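Carbohydrate deacetylase Agd3 (Neosartorya fumigata, PDB 6NWZ) probably removes N-acetyl groups from the exopolysaccharide galactosaminogalactan and is required for biofilm formation by the fungus. Local coordinates at residues G21-N26 with Y112-V117; L237-Y242 with K621-V626; A363-D368 with L414-L419. One frame throughout, in Å; residues are numbered along the deposited sequence.

Contact 1: G21-N26 with Y112-V117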
loop_
_atom_site.group_PDB
_atom_site.type_symbol
_atom_site.label_atom_id
_atom_site.label_comp_id
_atom_site.label_asym_id
_atom_site.label_seq_id
_atom_site.Cartn_x
_atom_site.Cartn_y
_atom_site.Cartn_z
ATOM N N GLY A 21 -13.455 -35.489 -4.221
ATOM C CA GLY A 21 -12.150 -34.981 -4.599
ATOM C C GLY A 21 -11.763 -33.759 -3.784
ATOM O O GLY A 21 -12.580 -33.140 -3.107
ATOM N N SER A 22 -10.479 -33.417 -3.849
ATOM C CA SER A 22 -9.935 -32.263 -3.145
ATOM C C SER A 22 -8.917 -31.565 -4.033
ATOM O O SER A 22 -8.233 -32.204 -4.838
ATOM C CB SER A 22 -9.276 -32.661 -1.818
ATOM O OG SER A 22 -10.226 -33.246 -0.947
ATOM N N VAL A 23 -8.821 -30.246 -3.880
ATOM C CA VAL A 23 -7.932 -29.415 -4.684
ATOM C C VAL A 23 -7.126 -28.516 -3.756
ATOM O O VAL A 23 -7.678 -27.915 -2.828
ATOM C CB VAL A 23 -8.720 -28.565 -5.705
ATOM C CG1 VAL A 23 -7.773 -27.739 -6.560
ATOM C CG2 VAL A 23 -9.603 -29.448 -6.573
ATOM N N LEU A 24 -5.820 -28.426 -4.005
ATOM C CA LEU A 24 -4.970 -27.490 -3.283
ATOM C C LEU A 24 -5.114 -26.088 -3.866
ATOM O O LEU A 24 -5.218 -25.917 -5.083
ATOM C CB LEU A 24 -3.511 -27.939 -3.345
ATOM C CG LEU A 24 -3.240 -29.340 -2.800
ATOM C CD1 LEU A 24 -1.749 -29.599 -2.782
ATOM C CD2 LEU A 24 -3.835 -29.506 -1.411
ATOM N N SER A 25 -5.116 -25.079 -2.987
ATOM C CA SER A 25 -5.365 -23.693 -3.376
ATOM C C SER A 25 -4.127 -22.979 -3.897
ATOM O O SER A 25 -4.073 -21.743 -3.849
ATOM C CB SER A 25 -5.947 -22.908 -2.196
ATOM O OG SER A 25 -7.230 -23.388 -1.843
ATOM N N ASN A 26 -3.136 -23.713 -4.386
ATOM C CA ASN A 26 -1.930 -23.097 -4.919
ATOM C C ASN A 26 -2.171 -22.639 -6.353
ATOM O O ASN A 26 -2.716 -23.389 -7.167
ATOM C CB ASN A 26 -0.770 -24.085 -4.857
ATOM C CG ASN A 26 0.573 -23.404 -4.922
ATOM O OD1 ASN A 26 1.209 -23.360 -5.974
ATOM N ND2 ASN A 26 1.011 -22.857 -3.795
ATOM N N TYR A 112 -11.137 -31.327 -12.355
ATOM C CA TYR A 112 -11.049 -30.771 -11.010
ATOM C C TYR A 112 -11.724 -29.412 -10.870
ATOM O O TYR A 112 -11.634 -28.801 -9.798
ATOM C CB TYR A 112 -9.583 -30.684 -10.576
ATOM C CG TYR A 112 -8.944 -32.043 -10.378
ATOM C CD1 TYR A 112 -8.443 -32.758 -11.458
ATOM C CD2 TYR A 112 -8.860 -32.619 -9.115
ATOM C CE1 TYR A 112 -7.867 -34.000 -11.286
ATOM C CE2 TYR A 112 -8.283 -33.864 -8.932
ATOM C CZ TYR A 112 -7.789 -34.550 -10.023
ATOM O OH TYR A 112 -7.213 -35.791 -9.857
ATOM N N GLY A 113 -12.399 -28.927 -11.908
ATOM C CA GLY A 113 -13.147 -27.677 -11.803
ATOM C C GLY A 113 -12.291 -26.451 -11.564
ATOM O O GLY A 113 -12.688 -25.558 -10.806
ATOM N N VAL A 114 -11.129 -26.382 -12.207
ATOM C CA VAL A 114 -10.148 -25.331 -11.970
ATOM C C VAL A 114 -10.201 -24.327 -13.114
ATOM O O VAL A 114 -10.298 -24.704 -14.289
ATOM C CB VAL A 114 -8.738 -25.932 -11.810
ATOM C CG1 VAL A 114 -7.694 -24.842 -11.687
ATOM C CG2 VAL A 114 -8.695 -26.834 -10.594
ATOM N N ARG A 115 -10.144 -23.045 -12.771
ATOM C CA ARG A 115 -10.214 -21.970 -13.746
ATOM C C ARG A 115 -8.818 -21.558 -14.203
ATOM O O ARG A 115 -7.813 -21.828 -13.540
ATOM C CB ARG A 115 -10.957 -20.770 -13.158
ATOM C CG ARG A 115 -12.439 -21.031 -12.932
ATOM C CD ARG A 115 -13.102 -19.901 -12.167
ATOM N NE ARG A 115 -14.556 -20.031 -12.159
ATOM C CZ ARG A 115 -15.380 -19.171 -11.570
ATOM N NH1 ARG A 115 -14.897 -18.115 -10.930
ATOM N NH2 ARG A 115 -16.689 -19.365 -11.621
ATOM N N MET A 116 -8.770 -20.899 -15.361
ATOM C CA MET A 116 -7.529 -20.405 -15.943
ATOM C C MET A 116 -7.691 -18.949 -16.352
ATOM O O MET A 116 -8.739 -18.550 -16.868
ATOM C CB MET A 116 -7.107 -21.239 -17.159
ATOM C CG MET A 116 -5.937 -20.660 -17.934
ATOM S SD MET A 116 -5.460 -21.670 -19.346
ATOM C CE MET A 116 -4.873 -23.148 -18.522
ATOM N N VAL A 117 -6.646 -18.159 -16.120
ATOM C CA VAL A 117 -6.607 -16.755 -16.505
ATOM C C VAL A 117 -5.472 -16.566 -17.502
ATOM O O VAL A 117 -4.359 -17.058 -17.283
ATOM C CB VAL A 117 -6.422 -15.839 -15.283
ATOM C CG1 VAL A 117 -6.147 -14.409 -15.724
ATOM C CG2 VAL A 117 -7.650 -15.902 -14.387
#

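Contact 2: L237-Y242 with K621-V626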
loop_
_atom_site.group_PDB
_atom_site.type_symbol
_atom_site.label_atom_id
_atom_site.label_comp_id
_atom_site.label_asym_id
_atom_site.label_seq_id
_atom_site.Cartn_x
_atom_site.Cartn_y
_atom_site.Cartn_z
ATOM N N LEU A 237 -10.509 -16.164 -10.336
ATOM C CA LEU A 237 -9.735 -17.402 -10.341
ATOM C C LEU A 237 -9.906 -18.178 -9.044
ATOM O O LEU A 237 -9.892 -19.412 -9.057
ATOM C CB LEU A 237 -8.255 -17.100 -10.572
ATOM C CG LEU A 237 -7.324 -18.293 -10.743
ATOM C CD1 LEU A 237 -7.723 -19.075 -11.979
ATOM C CD2 LEU A 237 -5.891 -17.810 -10.848
ATOM N N THR A 238 -10.061 -17.483 -7.922
ATOM C CA THR A 238 -10.187 -18.126 -6.624
ATOM C C THR A 238 -11.635 -18.292 -6.184
ATOM O O THR A 238 -11.876 -18.818 -5.093
ATOM C CB THR A 238 -9.425 -17.330 -5.558
ATOM O OG1 THR A 238 -10.037 -16.047 -5.393
ATOM C CG2 THR A 238 -7.970 -17.144 -5.956
ATOM N N ARG A 239 -12.598 -17.853 -6.997
ATOM C CA ARG A 239 -14.014 -17.814 -6.631
ATOM C C ARG A 239 -14.260 -17.048 -5.331
ATOM O O ARG A 239 -15.255 -17.293 -4.643
ATOM C CB ARG A 239 -14.604 -19.227 -6.528
ATOM C CG ARG A 239 -14.683 -19.971 -7.851
ATOM C CD ARG A 239 -15.189 -21.389 -7.658
ATOM N NE ARG A 239 -15.492 -22.038 -8.928
ATOM C CZ ARG A 239 -14.607 -22.723 -9.644
ATOM N NH1 ARG A 239 -13.358 -22.841 -9.214
ATOM N NH2 ARG A 239 -14.967 -23.287 -10.787
ATOM N N GLY A 240 -13.376 -16.114 -4.980
ATOM C CA GLY A 240 -13.487 -15.388 -3.732
ATOM C C GLY A 240 -13.074 -16.152 -2.493
ATOM O O GLY A 240 -13.289 -15.661 -1.378
ATOM N N LEU A 241 -12.483 -17.334 -2.644
ATOM C CA LEU A 241 -12.108 -18.188 -1.523
ATOM C C LEU A 241 -10.625 -18.508 -1.638
ATOM O O LEU A 241 -10.197 -19.126 -2.619
ATOM C CB LEU A 241 -12.950 -19.466 -1.520
ATOM C CG LEU A 241 -12.748 -20.496 -0.412
ATOM C CD1 LEU A 241 -13.087 -19.900 0.945
ATOM C CD2 LEU A 241 -13.608 -21.714 -0.699
ATOM N N TYR A 242 -9.842 -18.086 -0.645
ATOM C CA TYR A 242 -8.390 -18.206 -0.732
ATOM C C TYR A 242 -7.767 -17.950 0.632
ATOM O O TYR A 242 -8.381 -17.349 1.519
ATOM C CB TYR A 242 -7.808 -17.230 -1.764
ATOM C CG TYR A 242 -8.192 -15.787 -1.520
ATOM C CD1 TYR A 242 -7.430 -14.972 -0.692
ATOM C CD2 TYR A 242 -9.322 -15.241 -2.114
ATOM C CE1 TYR A 242 -7.784 -13.654 -0.464
ATOM C CE2 TYR A 242 -9.684 -13.929 -1.893
ATOM C CZ TYR A 242 -8.913 -13.140 -1.070
ATOM O OH TYR A 242 -9.279 -11.834 -0.855
ATOM N N LYS A 621 -19.728 -31.647 -7.633
ATOM C CA LYS A 621 -19.564 -30.416 -8.408
ATOM C C LYS A 621 -19.724 -29.154 -7.564
ATOM O O LYS A 621 -20.008 -28.078 -8.103
ATOM C CB LYS A 621 -20.533 -30.382 -9.597
ATOM N N LYS A 622 -19.537 -29.250 -6.248
ATOM C CA LYS A 622 -19.732 -28.115 -5.356
ATOM C C LYS A 622 -18.644 -28.105 -4.292
ATOM O O LYS A 622 -18.296 -29.152 -3.739
ATOM C CB LYS A 622 -21.116 -28.162 -4.685
ATOM C CG LYS A 622 -22.289 -28.146 -5.658
ATOM C CD LYS A 622 -23.541 -28.761 -5.047
ATOM C CE LYS A 622 -24.556 -27.695 -4.674
ATOM N NZ LYS A 622 -24.966 -26.898 -5.863
ATOM N N ILE A 623 -18.111 -26.919 -4.011
ATOM C CA ILE A 623 -17.131 -26.750 -2.942
ATOM C C ILE A 623 -17.876 -26.674 -1.617
ATOM O O ILE A 623 -18.765 -25.835 -1.442
ATOM C CB ILE A 623 -16.276 -25.494 -3.168
ATOM C CG1 ILE A 623 -15.428 -25.650 -4.428
ATOM C CG2 ILE A 623 -15.391 -25.225 -1.962
ATOM C CD1 ILE A 623 -14.598 -24.437 -4.745
ATOM N N THR A 624 -17.512 -27.549 -0.676
ATOM C CA THR A 624 -18.246 -27.667 0.576
ATOM C C THR A 624 -17.444 -27.314 1.821
ATOM O O THR A 624 -18.057 -27.022 2.855
ATOM C CB THR A 624 -18.791 -29.095 0.745
ATOM O OG1 THR A 624 -17.707 -30.032 0.728
ATOM C CG2 THR A 624 -19.756 -29.425 -0.378
ATOM N N ALA A 625 -16.114 -27.328 1.760
ATOM C CA ALA A 625 -15.304 -27.086 2.945
ATOM C C ALA A 625 -13.894 -26.697 2.526
ATOM O O ALA A 625 -13.490 -26.889 1.377
ATOM C CB ALA A 625 -15.268 -28.314 3.859
ATOM N N VAL A 626 -13.149 -26.143 3.488
ATOM C CA VAL A 626 -11.750 -25.778 3.306
ATOM C C VAL A 626 -10.966 -26.212 4.538
ATOM O O VAL A 626 -11.516 -26.367 5.629
ATOM C CB VAL A 626 -11.555 -24.265 3.061
ATOM C CG1 VAL A 626 -12.150 -23.862 1.728
ATOM C CG2 VAL A 626 -12.181 -23.460 4.187
#

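Contact 3: A363-D368 with L414-L419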
loop_
_atom_site.group_PDB
_atom_site.type_symbol
_atom_site.label_atom_id
_atom_site.label_comp_id
_atom_site.label_asym_id
_atom_site.label_seq_id
_atom_site.Cartn_x
_atom_site.Cartn_y
_atom_site.Cartn_z
ATOM N N ALA A 363 3.220 25.086 33.083
ATOM C CA ALA A 363 2.854 26.462 32.759
ATOM C C ALA A 363 3.682 27.008 31.603
ATOM O O ALA A 363 3.179 27.803 30.803
ATOM C CB ALA A 363 3.012 27.355 33.988
ATOM N N CYS A 364 4.949 26.599 31.503
ATOM C CA CYS A 364 5.757 26.967 30.345
ATOM C C CYS A 364 5.120 26.473 29.052
ATOM O O CYS A 364 4.916 27.251 28.111
ATOM C CB CYS A 364 7.169 26.398 30.480
ATOM S SG CYS A 364 8.042 26.293 28.896
ATOM N N THR A 365 4.802 25.177 28.985
ATOM C CA THR A 365 4.254 24.608 27.758
ATOM C C THR A 365 2.913 25.235 27.394
ATOM O O THR A 365 2.600 25.377 26.207
ATOM C CB THR A 365 4.106 23.089 27.897
ATOM O OG1 THR A 365 3.114 22.788 28.885
ATOM C CG2 THR A 365 5.430 22.456 28.302
ATOM N N GLN A 366 2.119 25.628 28.393
ATOM C CA GLN A 366 0.797 26.193 28.147
ATOM C C GLN A 366 0.839 27.567 27.481
ATOM O O GLN A 366 -0.195 28.013 26.973
ATOM C CB GLN A 366 0.014 26.284 29.459
ATOM C CG GLN A 366 -0.262 24.945 30.123
ATOM C CD GLN A 366 -1.266 24.103 29.363
ATOM O OE1 GLN A 366 -2.052 24.620 28.570
ATOM N NE2 GLN A 366 -1.245 22.797 29.602
ATOM N N LEU A 367 1.991 28.250 27.468
ATOM C CA LEU A 367 2.077 29.550 26.807
ATOM C C LEU A 367 1.962 29.458 25.289
ATOM O O LEU A 367 1.831 30.499 24.634
ATOM C CB LEU A 367 3.386 30.250 27.178
ATOM C CG LEU A 367 3.577 30.601 28.653
ATOM C CD1 LEU A 367 4.867 31.380 28.859
ATOM C CD2 LEU A 367 2.383 31.384 29.166
ATOM N N ASP A 368 2.012 28.254 24.721
ATOM C CA ASP A 368 1.872 28.037 23.284
ATOM C C ASP A 368 0.404 27.772 22.964
ATOM O O ASP A 368 -0.164 26.773 23.422
ATOM C CB ASP A 368 2.743 26.856 22.850
ATOM C CG ASP A 368 2.910 26.748 21.339
ATOM O OD1 ASP A 368 2.010 27.171 20.581
ATOM O OD2 ASP A 368 3.964 26.232 20.911
ATOM N N LEU A 414 5.892 14.405 25.886
ATOM C CA LEU A 414 4.617 13.793 25.520
ATOM C C LEU A 414 3.844 13.327 26.746
ATOM O O LEU A 414 2.609 13.313 26.730
ATOM C CB LEU A 414 4.847 12.617 24.569
ATOM C CG LEU A 414 5.201 12.952 23.121
ATOM C CD1 LEU A 414 5.672 11.711 22.374
ATOM C CD2 LEU A 414 4.002 13.567 22.428
ATOM N N LYS A 415 4.549 12.938 27.809
ATOM C CA LYS A 415 3.883 12.479 29.021
ATOM C C LYS A 415 3.373 13.655 29.847
ATOM O O LYS A 415 2.225 13.645 30.307
ATOM C CB LYS A 415 4.834 11.606 29.842
ATOM C CG LYS A 415 4.288 11.175 31.200
ATOM C CD LYS A 415 5.234 10.202 31.895
ATOM C CE LYS A 415 4.944 10.104 33.387
ATOM N NZ LYS A 415 3.534 9.720 33.658
ATOM N N GLN A 416 4.212 14.678 30.040
ATOM C CA GLN A 416 3.797 15.843 30.819
ATOM C C GLN A 416 2.637 16.563 30.150
ATOM O O GLN A 416 1.684 16.984 30.816
ATOM C CB GLN A 416 4.973 16.807 31.004
ATOM C CG GLN A 416 4.562 18.180 31.538
ATOM C CD GLN A 416 5.708 19.177 31.601
ATOM O OE1 GLN A 416 6.232 19.608 30.573
ATOM N NE2 GLN A 416 6.090 19.561 32.814
ATOM N N VAL A 417 2.701 16.707 28.829
ATOM C CA VAL A 417 1.687 17.457 28.105
ATOM C C VAL A 417 0.410 16.644 27.906
ATOM O O VAL A 417 -0.654 17.224 27.649
ATOM C CB VAL A 417 2.337 17.957 26.803
ATOM C CG1 VAL A 417 1.481 17.676 25.587
ATOM C CG2 VAL A 417 2.665 19.435 26.935
ATOM N N GLY A 418 0.477 15.321 28.068
ATOM C CA GLY A 418 -0.692 14.467 28.034
ATOM C C GLY A 418 -0.971 13.790 26.710
ATOM O O GLY A 418 -1.941 13.024 26.617
ATOM N N LEU A 419 -0.154 14.041 25.686
ATOM C CA LEU A 419 -0.426 13.469 24.374
ATOM C C LEU A 419 -0.325 11.949 24.382
ATOM O O LEU A 419 -1.018 11.282 23.607
ATOM C CB LEU A 419 0.522 14.068 23.336
ATOM C CG LEU A 419 0.227 15.526 22.981
ATOM C CD1 LEU A 419 1.286 16.103 22.050
ATOM C CD2 LEU A 419 -1.162 15.641 22.366
#

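Contact 1: G21-N26 with Y112-V117
Val23 and Tyr112 bring the two backbones nearest, their CA atoms 7.2 Å apart, and no hydrogen bond crosses, so this is side-chain packing between a strand and a helix end rather than strand pairing. Within the CBM87 region, the beginning of strand 22-31 rests on the C-terminal end of helix 99-112 and on the turn leading into strand 115-119. Gly113, with a positive phi of 65°, takes the chain out of the helix. Strands 22-31 and 115-119 each pair in parallel with strand 76-80.

Val23 makes both side-chain contacts, one with each methyl. With CG1 anti to the backbone N (chi1 -178°), that branch faces the valine past the turn, Val23 CG1 lying 4.2 Å from Val114 CG2. The other methyl covers the helix terminus: Val23 CG2 is 3.9 Å from the carbonyl Tyr112 O. The Tyr112 ring is met at its edge, near its own plane, where Val23 CG2 approaches Tyr112 CD2 at 4.1 Å. Tyr108, one turn back on the helix, adds its side chain to both valines and its ring to that of Tyr112, while the N-acetylglucosamine attached to Asn67 also touches Tyr112. Together the segments bury 132 Å². Ser22 O also lies at the ring edge, near its plane, 4.3 Å from Tyr112 CD2.

Contact 2: L237-Y242 with K621-V626
This is a buried, mainly apolar contact in which Leu241 packs on Ile623 and Val626, joining the Schellman motif that ends helix 224-237 to strand 622-629 of the C-terminal region. That strand runs antiparallel to both 613-618 and 674-683. Arg239 leaves the helix with a positive phi and, with Gly240, forms the centre of a type I' turn from Thr238 to Leu241, closed by a 2.9 Å bond from Leu241 N to Thr238 O. The turn delivers the leucine to the strand, yet the backbones stay well apart: the nearest CA atoms, of Leu241 and Val626, are 9.0 Å from each other, and 159 Å² is buried.

On the strand, Thr624 leaves the extended conformation (psi -20°), which fits the fact that Ile623 and Val626, three positions apart, both present their side chains to the turn. Leu241, with CG anti to the backbone N (chi1 -179°), sets one methyl against both. Leu241 CD2 lies 3.6 Å from Val626 CG1, and the same Leu241 CD2 is 4.1 Å from Ile623 CG2. Phe643 borders both Leu241 and Val626.

Arg239 contributes through its aliphatic part while its guanidinium group goes on toward the zinc site, where Arg239 NH2 is hydrogen-bonded to the O atom of Leu684, the C-terminal residue and part of that site. The arginine methylene Arg239 CD comes to 4.3 Å from Ile623 CD1.

Contact 3: A363-D368 with L414-L419
The amide of Gln416 is the flat group at this contact, and the methyl of Thr365, the residue that meets both partners, approaches its oxygen obliquely from one face. Thr365 CG2 is 3.7 Å from Gln416 OE1, and the line joining them rises about 47° out of the amide plane. Both polar ends of the amide are engaged beyond the two segments: Gln416 OE1 accepts a hydrogen bond from the hydroxyl of Tyr358, and Gln416 NE2 donates to the carbonyl of Trp360. Together they hold the amide's rotation, and the Trp360 carbonyl is consistent with nitrogen at that end. The glutamine reaches across because CG stands anti to its backbone N (chi1 167°) and the chain continues extended.

Beside it, Val417 meets the same threonine. Val417 CG2 sits 3.9 Å from Thr365 OG1 and 4.0 Å from Thr365 CB, so the methyl lies against the branch point of the threonine. Thr365 OG1 is itself hydrogen-bonded to Val362 O, three residues earlier on its own helix. Leu371 of helix 369-375 touches Thr365 and Val417 alike.

The arrangement joins two helix ends in the deacetylase domain, those of helices 362-366 and 400-417, with the CA atoms of Thr365 and Val417 7.6 Å apart. Cys364, on the shorter helix, is in a disulfide with Cys323. With no hydrogen bond between the segments and 98 Å² buried, the chemistry implies a small van der Waals contact whose polar atoms are satisfied by neighbouring parts of the chain.

How the contacts relate
Contacts 1 and 2 are neighbours, with centres 9 Å apart, and they touch directly: Gly113 O lies 3.2 Å from Arg239 NH2, a probable though weak hydrogen bond, and Leu237 packs on the backbone of Arg115. Both flank the zinc site of Glu210 and Leu684; the side chain of Arg239 is about 5 Å from that metal and that of Val114 about 11 Å. Contact 3 falls in the sequence between the two segments of contact 2 but lies across the chain's centre, its own centre about 56 Å from that of contact 2 and 61 Å from that of contact 1. It stands apart from the annotated sites, including the Asp256, His388 and His392 zinc site.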